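Local coordinates for protein D-alanine--D-alanine ligase (Coxiella burnetii, PDB 3TQT) that joins two D-alanine molecules into D-alanyl-D-alanine at the expense of ATP, a step of peptidoglycan biosynthesis for the bacterial cell wall, at residues T144-P154 / I286-V294; V234-A242 / L343-R354. All coordinates share one frame; numbering follows the deposited sequence.

Contact 1 (T144-P154 / I286-V294); sequences TKTVLRAGGIP and IAIDAFKMV
M293 reaches out of helix 277-293 and lies against the C-terminal turn of helix 141-150. Its CB meets CD2 of L148 at 4.1 Å. CG, anti to the backbone N (chi1 -167°), passes alongside V147, the two side chains running in opposite directions. SD comes to 3.5 Å from CA of G151, where the absence of a side chain gives the sulfur its place, and also touches CD1 of I153 and O of L148. The chain then bends (chi3 -65°), and CE ends 3.5 Å from O of G151 and 3.6 Å from CD1 of I153, the two side chains meeting tip to tip. The end of helix 141-150 is a Schellman motif: G152, with positive phi, is the C-prime residue, and I153 N bonds back to O of L148 as the chain turns off towards P154. I153 thereby faces helix 277-293, with CD1 over the backbone of A290, 3.4 Å from its N, and CG2 beside CG2 of I286. CD2 of L148 lies between the helices, 3.8 Å from CB of A290 and near CG1 of V294. The axes of 144-150 and 286-293 cross at 112°, and V314 of strand 312-318 touches L148, I153 and I286.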
loop_
_atom_site.group_PDB
_atom_site.type_symbol
_atom_site.label_atom_id
_atom_site.label_comp_id
_atom_site.label_asym_id
_atom_site.label_seq_id
_atom_site.Cartn_x
_atom_site.Cartn_y
_atom_site.Cartn_z
ATOM N N THR A 144 -7.229 -0.907 9.219
ATOM C CA THR A 144 -8.331 -1.737 8.737
ATOM C C THR A 144 -9.615 -1.373 9.471
ATOM O O THR A 144 -10.655 -1.125 8.859
ATOM C CB THR A 144 -8.092 -3.249 8.996
ATOM O OG1 THR A 144 -6.742 -3.597 8.689
ATOM C CG2 THR A 144 -9.039 -4.081 8.141
ATOM N N LYS A 145 -9.535 -1.336 10.796
ATOM C CA LYS A 145 -10.716 -1.041 11.597
ATOM C C LYS A 145 -11.236 0.363 11.363
ATOM O O LYS A 145 -12.444 0.593 11.403
ATOM C CB LYS A 145 -10.440 -1.279 13.081
ATOM C CG LYS A 145 -10.421 -2.757 13.434
ATOM C CD LYS A 145 -10.068 -2.944 14.898
ATOM C CE LYS A 145 -10.035 -4.414 15.249
ATOM N NZ LYS A 145 -10.033 -4.549 16.715
ATOM N N THR A 146 -10.329 1.297 11.094
ATOM C CA THR A 146 -10.736 2.665 10.826
ATOM C C THR A 146 -11.626 2.669 9.591
ATOM O O THR A 146 -12.695 3.282 9.573
ATOM C CB THR A 146 -9.514 3.555 10.547
ATOM O OG1 THR A 146 -8.728 3.660 11.738
ATOM C CG2 THR A 146 -9.948 4.952 10.105
ATOM N N VAL A 147 -11.174 1.977 8.553
ATOM C CA VAL A 147 -11.895 1.964 7.295
ATOM C C VAL A 147 -13.216 1.211 7.462
ATOM O O VAL A 147 -14.263 1.670 6.996
ATOM C CB VAL A 147 -11.029 1.368 6.174
ATOM C CG1 VAL A 147 -11.859 1.123 4.934
ATOM C CG2 VAL A 147 -9.840 2.304 5.884
ATOM N N LEU A 148 -13.174 0.075 8.157
ATOM C CA LEU A 148 -14.385 -0.714 8.373
ATOM C C LEU A 148 -15.414 0.068 9.162
ATOM O O LEU A 148 -16.582 0.150 8.775
ATOM C CB LEU A 148 -14.069 -2.023 9.093
ATOM C CG LEU A 148 -13.225 -2.988 8.251
ATOM C CD1 LEU A 148 -12.871 -4.238 9.064
ATOM C CD2 LEU A 148 -13.967 -3.339 6.971
ATOM N N ARG A 149 -14.982 0.650 10.271
ATOM C CA ARG A 149 -15.929 1.351 11.127
ATOM C C ARG A 149 -16.515 2.575 10.426
ATOM O O ARG A 149 -17.699 2.866 10.569
ATOM C CB ARG A 149 -15.279 1.754 12.443
ATOM C CG ARG A 149 -16.216 2.503 13.337
ATOM C CD ARG A 149 -15.456 3.520 14.147
ATOM N NE ARG A 149 -14.997 3.068 15.460
ATOM C CZ ARG A 149 -15.312 1.923 16.057
ATOM N NH1 ARG A 149 -16.107 1.048 15.476
ATOM N NH2 ARG A 149 -14.824 1.663 17.264
ATOM N N ALA A 150 -15.687 3.279 9.660
ATOM C CA ALA A 150 -16.158 4.430 8.899
ATOM C C ALA A 150 -17.265 4.018 7.951
ATOM O O ALA A 150 -18.176 4.791 7.677
ATOM C CB ALA A 150 -15.012 5.065 8.129
ATOM N N GLY A 151 -17.186 2.795 7.444
ATOM C CA GLY A 151 -18.199 2.298 6.528
ATOM C C GLY A 151 -19.347 1.583 7.216
ATOM O O GLY A 151 -20.170 0.952 6.559
ATOM N N GLY A 152 -19.393 1.669 8.542
ATOM C CA GLY A 152 -20.475 1.075 9.305
ATOM C C GLY A 152 -20.325 -0.401 9.627
ATOM O O GLY A 152 -21.271 -1.034 10.094
ATOM N N ILE A 153 -19.150 -0.970 9.383
ATOM C CA ILE A 153 -18.951 -2.367 9.740
ATOM C C ILE A 153 -18.561 -2.500 11.206
ATOM O O ILE A 153 -17.679 -1.802 11.690
ATOM C CB ILE A 153 -17.958 -3.070 8.795
ATOM C CG1 ILE A 153 -18.635 -3.276 7.433
ATOM C CG2 ILE A 153 -17.502 -4.407 9.374
ATOM C CD1 ILE A 153 -17.728 -3.777 6.355
ATOM N N PRO A 154 -19.250 -3.387 11.926
ATOM C CA PRO A 154 -19.019 -3.584 13.363
ATOM C C PRO A 154 -17.629 -4.160 13.572
ATOM O O PRO A 154 -17.329 -5.187 12.966
ATOM C CB PRO A 154 -20.066 -4.632 13.754
ATOM C CG PRO A 154 -21.033 -4.685 12.599
ATOM C CD PRO A 154 -20.248 -4.322 11.383
ATOM N N ILE A 286 -21.057 -9.792 6.265
ATOM C CA ILE A 286 -20.100 -8.811 6.756
ATOM C C ILE A 286 -18.723 -9.116 6.188
ATOM O O ILE A 286 -17.978 -8.206 5.828
ATOM C CB ILE A 286 -20.043 -8.791 8.297
ATOM C CG1 ILE A 286 -21.390 -8.323 8.859
ATOM C CG2 ILE A 286 -18.941 -7.854 8.776
ATOM C CD1 ILE A 286 -21.447 -8.338 10.361
ATOM N N ALA A 287 -18.386 -10.394 6.087
ATOM C CA ALA A 287 -17.103 -10.757 5.458
ATOM C C ALA A 287 -17.009 -10.192 4.036
ATOM O O ALA A 287 -15.988 -9.612 3.647
ATOM C CB ALA A 287 -16.898 -12.266 5.462
ATOM N N ILE A 288 -18.079 -10.363 3.265
ATOM C CA ILE A 288 -18.136 -9.854 1.904
ATOM C C ILE A 288 -18.100 -8.332 1.889
ATOM O O ILE A 288 -17.368 -7.735 1.110
ATOM C CB ILE A 288 -19.396 -10.340 1.176
ATOM C CG1 ILE A 288 -19.234 -11.807 0.785
ATOM C CG2 ILE A 288 -19.659 -9.482 -0.043
ATOM C CD1 ILE A 288 -20.548 -12.483 0.460
ATOM N N ASP A 289 -18.882 -7.703 2.759
ATOM C CA ASP A 289 -18.902 -6.241 2.823
ATOM C C ASP A 289 -17.549 -5.661 3.250
ATOM O O ASP A 289 -17.106 -4.649 2.718
ATOM C CB ASP A 289 -19.998 -5.761 3.768
ATOM C CG ASP A 289 -21.392 -6.063 3.243
ATOM O OD1 ASP A 289 -21.516 -6.479 2.077
ATOM O OD2 ASP A 289 -22.361 -5.874 3.995
ATOM N N ALA A 290 -16.912 -6.300 4.223
ATOM C CA ALA A 290 -15.601 -5.879 4.694
ATOM C C ALA A 290 -14.575 -5.999 3.564
ATOM O O ALA A 290 -13.774 -5.107 3.348
ATOM C CB ALA A 290 -15.176 -6.748 5.874
ATOM N N PHE A 291 -14.596 -7.145 2.891
ATOM C CA PHE A 291 -13.737 -7.413 1.747
ATOM C C PHE A 291 -13.850 -6.264 0.753
ATOM O O PHE A 291 -12.851 -5.738 0.255
ATOM C CB PHE A 291 -14.197 -8.722 1.103
ATOM C CG PHE A 291 -13.305 -9.213 -0.009
ATOM C CD1 PHE A 291 -12.276 -10.108 0.253
ATOM C CD2 PHE A 291 -13.518 -8.809 -1.308
ATOM C CE1 PHE A 291 -11.472 -10.575 -0.772
ATOM C CE2 PHE A 291 -12.718 -9.270 -2.332
ATOM C CZ PHE A 291 -11.696 -10.148 -2.065
ATOM N N LYS A 292 -15.080 -5.859 0.473
ATOM C CA LYS A 292 -15.304 -4.807 -0.512
ATOM C C LYS A 292 -14.862 -3.452 0.027
ATOM O O LYS A 292 -14.284 -2.638 -0.698
ATOM C CB LYS A 292 -16.778 -4.774 -0.933
ATOM C CG LYS A 292 -17.174 -5.942 -1.836
ATOM C CD LYS A 292 -18.674 -6.214 -1.809
ATOM C CE LYS A 292 -19.437 -5.334 -2.769
ATOM N NZ LYS A 292 -20.883 -5.697 -2.759
ATOM N N MET A 293 -15.115 -3.233 1.313
ATOM C CA MET A 293 -14.844 -1.950 1.947
ATOM C C MET A 293 -13.365 -1.604 1.981
ATOM O O MET A 293 -12.999 -0.435 1.940
ATOM C CB MET A 293 -15.406 -1.933 3.363
ATOM C CG MET A 293 -15.444 -0.560 3.968
ATOM S SD MET A 293 -16.683 -0.533 5.261
ATOM C CE MET A 293 -18.176 -0.795 4.308
ATOM N N VAL A 294 -12.516 -2.616 2.048
ATOM C CA VAL A 294 -11.084 -2.373 1.996
ATOM C C VAL A 294 -10.546 -2.594 0.586
ATOM O O VAL A 294 -9.338 -2.655 0.385
ATOM C CB VAL A 294 -10.321 -3.276 2.985
ATOM C CG1 VAL A 294 -10.777 -2.969 4.422
ATOM C CG2 VAL A 294 -10.545 -4.733 2.648
#

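Contact 2 (V234-A242 / L343-R354)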
loop_
_atom_site.group_PDB
_atom_site.type_symbol
_atom_site.label_atom_id
_atom_site.label_comp_id
_atom_site.label_asym_id
_atom_site.label_seq_id
_atom_site.Cartn_x
_atom_site.Cartn_y
_atom_site.Cartn_z
ATOM N N VAL A 234 -13.231 -15.422 2.043
ATOM C CA VAL A 234 -13.863 -14.680 0.957
ATOM C C VAL A 234 -13.057 -14.858 -0.327
ATOM O O VAL A 234 -11.820 -14.879 -0.315
ATOM C CB VAL A 234 -13.987 -13.187 1.304
ATOM C CG1 VAL A 234 -14.620 -12.406 0.146
ATOM C CG2 VAL A 234 -14.809 -13.010 2.573
ATOM N N LEU A 235 -13.769 -15.012 -1.433
ATOM C CA LEU A 235 -13.132 -15.214 -2.729
ATOM C C LEU A 235 -13.827 -14.380 -3.782
ATOM O O LEU A 235 -15.053 -14.407 -3.904
ATOM C CB LEU A 235 -13.226 -16.677 -3.119
ATOM C CG LEU A 235 -12.760 -17.063 -4.515
ATOM C CD1 LEU A 235 -11.253 -16.920 -4.626
ATOM C CD2 LEU A 235 -13.192 -18.503 -4.768
ATOM N N GLY A 236 -13.037 -13.639 -4.549
ATOM C CA GLY A 236 -13.590 -12.900 -5.666
ATOM C C GLY A 236 -12.898 -11.572 -5.858
ATOM O O GLY A 236 -12.001 -11.212 -5.101
ATOM N N ASN A 237 -13.337 -10.846 -6.880
ATOM C CA ASN A 237 -12.885 -9.494 -7.118
ATOM C C ASN A 237 -14.055 -8.592 -6.804
ATOM O O ASN A 237 -14.267 -8.239 -5.653
ATOM C CB ASN A 237 -12.436 -9.319 -8.574
ATOM C CG ASN A 237 -11.040 -9.863 -8.818
ATOM O OD1 ASN A 237 -10.279 -10.062 -7.871
ATOM N ND2 ASN A 237 -10.693 -10.098 -10.089
ATOM N N GLY A 238 -14.835 -8.266 -7.830
ATOM C CA GLY A 238 -15.979 -7.391 -7.671
ATOM C C GLY A 238 -17.178 -8.050 -7.017
ATOM O O GLY A 238 -17.922 -7.389 -6.288
ATOM N N ALA A 239 -17.372 -9.345 -7.277
ATOM C CA ALA A 239 -18.515 -10.075 -6.727
ATOM C C ALA A 239 -18.072 -11.182 -5.773
ATOM O O ALA A 239 -18.151 -12.361 -6.104
ATOM C CB ALA A 239 -19.368 -10.652 -7.841
ATOM N N PRO A 240 -17.625 -10.794 -4.576
ATOM C CA PRO A 240 -17.032 -11.717 -3.599
ATOM C C PRO A 240 -18.038 -12.728 -3.074
ATOM O O PRO A 240 -19.207 -12.392 -2.879
ATOM C CB PRO A 240 -16.595 -10.788 -2.452
ATOM C CG PRO A 240 -16.667 -9.389 -3.011
ATOM C CD PRO A 240 -17.749 -9.430 -4.041
ATOM N N LYS A 241 -17.566 -13.950 -2.842
ATOM C CA LYS A 241 -18.369 -15.018 -2.258
ATOM C C LYS A 241 -17.748 -15.406 -0.930
ATOM O O LYS A 241 -16.537 -15.305 -0.745
ATOM C CB LYS A 241 -18.412 -16.244 -3.176
ATOM C CG LYS A 241 -19.161 -16.017 -4.483
ATOM C CD LYS A 241 -19.111 -17.260 -5.371
ATOM C CE LYS A 241 -17.670 -17.678 -5.683
ATOM N NZ LYS A 241 -17.577 -18.768 -6.710
ATOM N N ALA A 242 -18.582 -15.846 -0.003
ATOM C CA ALA A 242 -18.098 -16.170 1.327
ATOM C C ALA A 242 -18.279 -17.656 1.604
ATOM O O ALA A 242 -19.288 -18.244 1.226
ATOM C CB ALA A 242 -18.832 -15.330 2.360
ATOM N N LEU A 343 -10.256 -23.797 -6.211
ATOM C CA LEU A 343 -10.025 -22.534 -5.525
ATOM C C LEU A 343 -8.817 -21.847 -6.160
ATOM O O LEU A 343 -8.867 -20.666 -6.495
ATOM C CB LEU A 343 -9.779 -22.778 -4.028
ATOM C CG LEU A 343 -9.250 -21.599 -3.211
ATOM C CD1 LEU A 343 -10.200 -20.381 -3.281
ATOM C CD2 LEU A 343 -9.018 -22.022 -1.756
ATOM N N LEU A 344 -7.730 -22.595 -6.335
ATOM C CA LEU A 344 -6.515 -22.013 -6.903
ATOM C C LEU A 344 -6.756 -21.535 -8.332
ATOM O O LEU A 344 -6.267 -20.474 -8.721
ATOM C CB LEU A 344 -5.356 -23.009 -6.866
ATOM C CG LEU A 344 -4.956 -23.487 -5.469
ATOM C CD1 LEU A 344 -3.826 -24.523 -5.558
ATOM C CD2 LEU A 344 -4.561 -22.298 -4.603
ATOM N N ASP A 345 -7.496 -22.315 -9.123
ATOM C CA ASP A 345 -7.811 -21.879 -10.488
ATOM C C ASP A 345 -8.558 -20.551 -10.458
ATOM O O ASP A 345 -8.287 -19.642 -11.253
ATOM C CB ASP A 345 -8.675 -22.905 -11.238
ATOM C CG ASP A 345 -7.952 -24.215 -11.501
ATOM O OD1 ASP A 345 -6.725 -24.193 -11.737
ATOM O OD2 ASP A 345 -8.626 -25.271 -11.480
ATOM N N GLN A 346 -9.524 -20.450 -9.554
ATOM C CA GLN A 346 -10.302 -19.221 -9.441
ATOM C C GLN A 346 -9.433 -18.034 -9.025
ATOM O O GLN A 346 -9.551 -16.938 -9.581
ATOM C CB GLN A 346 -11.492 -19.437 -8.498
ATOM C CG GLN A 346 -12.503 -20.401 -9.148
ATOM C CD GLN A 346 -13.835 -20.474 -8.434
ATOM O OE1 GLN A 346 -14.215 -19.561 -7.701
ATOM N NE2 GLN A 346 -14.564 -21.565 -8.662
ATOM N N LEU A 347 -8.528 -18.259 -8.079
ATOM C CA LEU A 347 -7.633 -17.181 -7.662
ATOM C C LEU A 347 -6.757 -16.714 -8.826
ATOM O O LEU A 347 -6.548 -15.518 -9.013
ATOM C CB LEU A 347 -6.778 -17.617 -6.474
ATOM C CG LEU A 347 -7.568 -17.748 -5.168
ATOM C CD1 LEU A 347 -6.764 -18.546 -4.156
ATOM C CD2 LEU A 347 -7.916 -16.363 -4.637
ATOM N N ILE A 348 -6.251 -17.659 -9.609
ATOM C CA ILE A 348 -5.442 -17.294 -10.768
ATOM C C ILE A 348 -6.285 -16.555 -11.816
ATOM O O ILE A 348 -5.856 -15.541 -12.364
ATOM C CB ILE A 348 -4.734 -18.529 -11.368
ATOM C CG1 ILE A 348 -3.607 -18.988 -10.430
ATOM C CG2 ILE A 348 -4.214 -18.244 -12.769
ATOM C CD1 ILE A 348 -3.125 -20.407 -10.697
ATOM N N GLU A 349 -7.486 -17.052 -12.089
ATOM C CA GLU A 349 -8.361 -16.392 -13.053
ATOM C C GLU A 349 -8.706 -14.962 -12.620
ATOM O O GLU A 349 -8.662 -14.039 -13.432
ATOM C CB GLU A 349 -9.634 -17.215 -13.285
ATOM C CG GLU A 349 -9.414 -18.458 -14.158
ATOM C CD GLU A 349 -10.379 -19.598 -13.829
ATOM O OE1 GLU A 349 -11.359 -19.366 -13.092
ATOM O OE2 GLU A 349 -10.148 -20.734 -14.297
ATOM N N LEU A 350 -9.051 -14.797 -11.347
ATOM C CA LEU A 350 -9.351 -13.488 -10.780
ATOM C C LEU A 350 -8.168 -12.544 -10.900
ATOM O O LEU A 350 -8.332 -11.371 -11.206
ATOM C CB LEU A 350 -9.715 -13.619 -9.303
ATOM C CG LEU A 350 -11.069 -14.260 -8.981
ATOM C CD1 LEU A 350 -11.136 -14.623 -7.507
ATOM C CD2 LEU A 350 -12.199 -13.318 -9.347
ATOM N N ALA A 351 -6.980 -13.068 -10.625
ATOM C CA ALA A 351 -5.745 -12.301 -10.731
ATOM C C ALA A 351 -5.547 -11.783 -12.156
ATOM O O ALA A 351 -5.248 -10.605 -12.371
ATOM C CB ALA A 351 -4.537 -13.174 -10.293
ATOM N N ILE A 352 -5.696 -12.673 -13.133
ATOM C CA ILE A 352 -5.498 -12.311 -14.530
ATOM C C ILE A 352 -6.578 -11.339 -14.980
ATOM O O ILE A 352 -6.297 -10.385 -15.690
ATOM C CB ILE A 352 -5.444 -13.552 -15.436
ATOM C CG1 ILE A 352 -4.118 -14.282 -15.199
ATOM C CG2 ILE A 352 -5.546 -13.156 -16.916
ATOM C CD1 ILE A 352 -4.093 -15.707 -15.706
ATOM N N ASP A 353 -7.814 -11.577 -14.555
ATOM C CA ASP A 353 -8.905 -10.671 -14.924
ATOM C C ASP A 353 -8.682 -9.271 -14.366
ATOM O O ASP A 353 -8.907 -8.277 -15.061
ATOM C CB ASP A 353 -10.235 -11.189 -14.403
ATOM C CG ASP A 353 -10.747 -12.380 -15.185
ATOM O OD1 ASP A 353 -10.312 -12.567 -16.339
ATOM O OD2 ASP A 353 -11.597 -13.117 -14.646
ATOM N N ARG A 354 -8.257 -9.193 -13.107
ATOM C CA ARG A 354 -7.982 -7.889 -12.504
ATOM C C ARG A 354 -6.894 -7.176 -13.281
ATOM O O ARG A 354 -7.019 -6.000 -13.609
ATOM C CB ARG A 354 -7.556 -8.009 -11.043
ATOM C CG ARG A 354 -7.298 -6.636 -10.400
ATOM C CD ARG A 354 -7.042 -6.744 -8.904
ATOM N NE ARG A 354 -5.867 -7.570 -8.641
ATOM C CZ ARG A 354 -4.656 -7.085 -8.396
ATOM N NH1 ARG A 354 -4.467 -5.771 -8.361
ATOM N NH2 ARG A 354 -3.637 -7.905 -8.177
#
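L235, near the end of strand 228-236, sets its two methyl groups among four residues on one side of helix 340-370. CG stands anti to the backbone N (chi1 173°), which sends the fork toward the helix. CD1 is pressed against CD2 of L347 at 3.4 Å, tighter than usual for two carbons, and also meets CD1 of L350. CD2 turns to the preceding turns of the helix, where it touches CD1 of L343 and lies 3.3 Å from OE1 of Q346, whose side chain crosses that of L235 at about a right angle. Y329 and W333 of helix 328-335 also touch both L235 and L343. One turn further along the helix, L350 lays its two methyls along successive residues: CD1 rests 3.5 Å from CA of G236, and CD2 lies against N237.

The polar edge is divided between two places. At one, NZ of K241 approaches OE1 of Q346 at 3.6 Å, a loose approach. At the other, N237 ND2 donates to O of L350 (2.9 Å, N-H...O 161°), with the oxygen almost in the plane of the amide. That carbonyl also accepts the helical bond from R354 N, and the two donors come from opposite faces of its plane. The other end of the amide, OD1, takes a hydrogen bond from G298 N, which together with the ND2 bond fixes the rotation of the group. Strands 228-236 and 241-249 form a beta hairpin, L235 and K241 being a hydrogen-bonded antiparallel pair. The contact thus packs the end of a beta hairpin of the antiparallel ATP-grasp sheet against the long C-terminal helix.

How the contacts relate
Both contacts are partly buried and belong to the ATP-grasp part of the chain, their centres about 19 Å apart. Contact 1 is helix against helix and makes no hydrogen bond across its segments; contact 2 sets a hairpin end on a helix and adds an amide-to-carbonyl bond to its leucine packing. Helix 277-293 links them: F291 turns away from helix 141-150, and its CD1 lies 3.3 Å from CG1 of V234, with P240 also against the ring. Contact 1 lies nearer the metal site, T144 being about 6 Å, side chain to side chain, from E316, a probable magnesium ligand. Each contact also reaches the second subunit, V147 packing on L143 of that subunit and A239 on its R164.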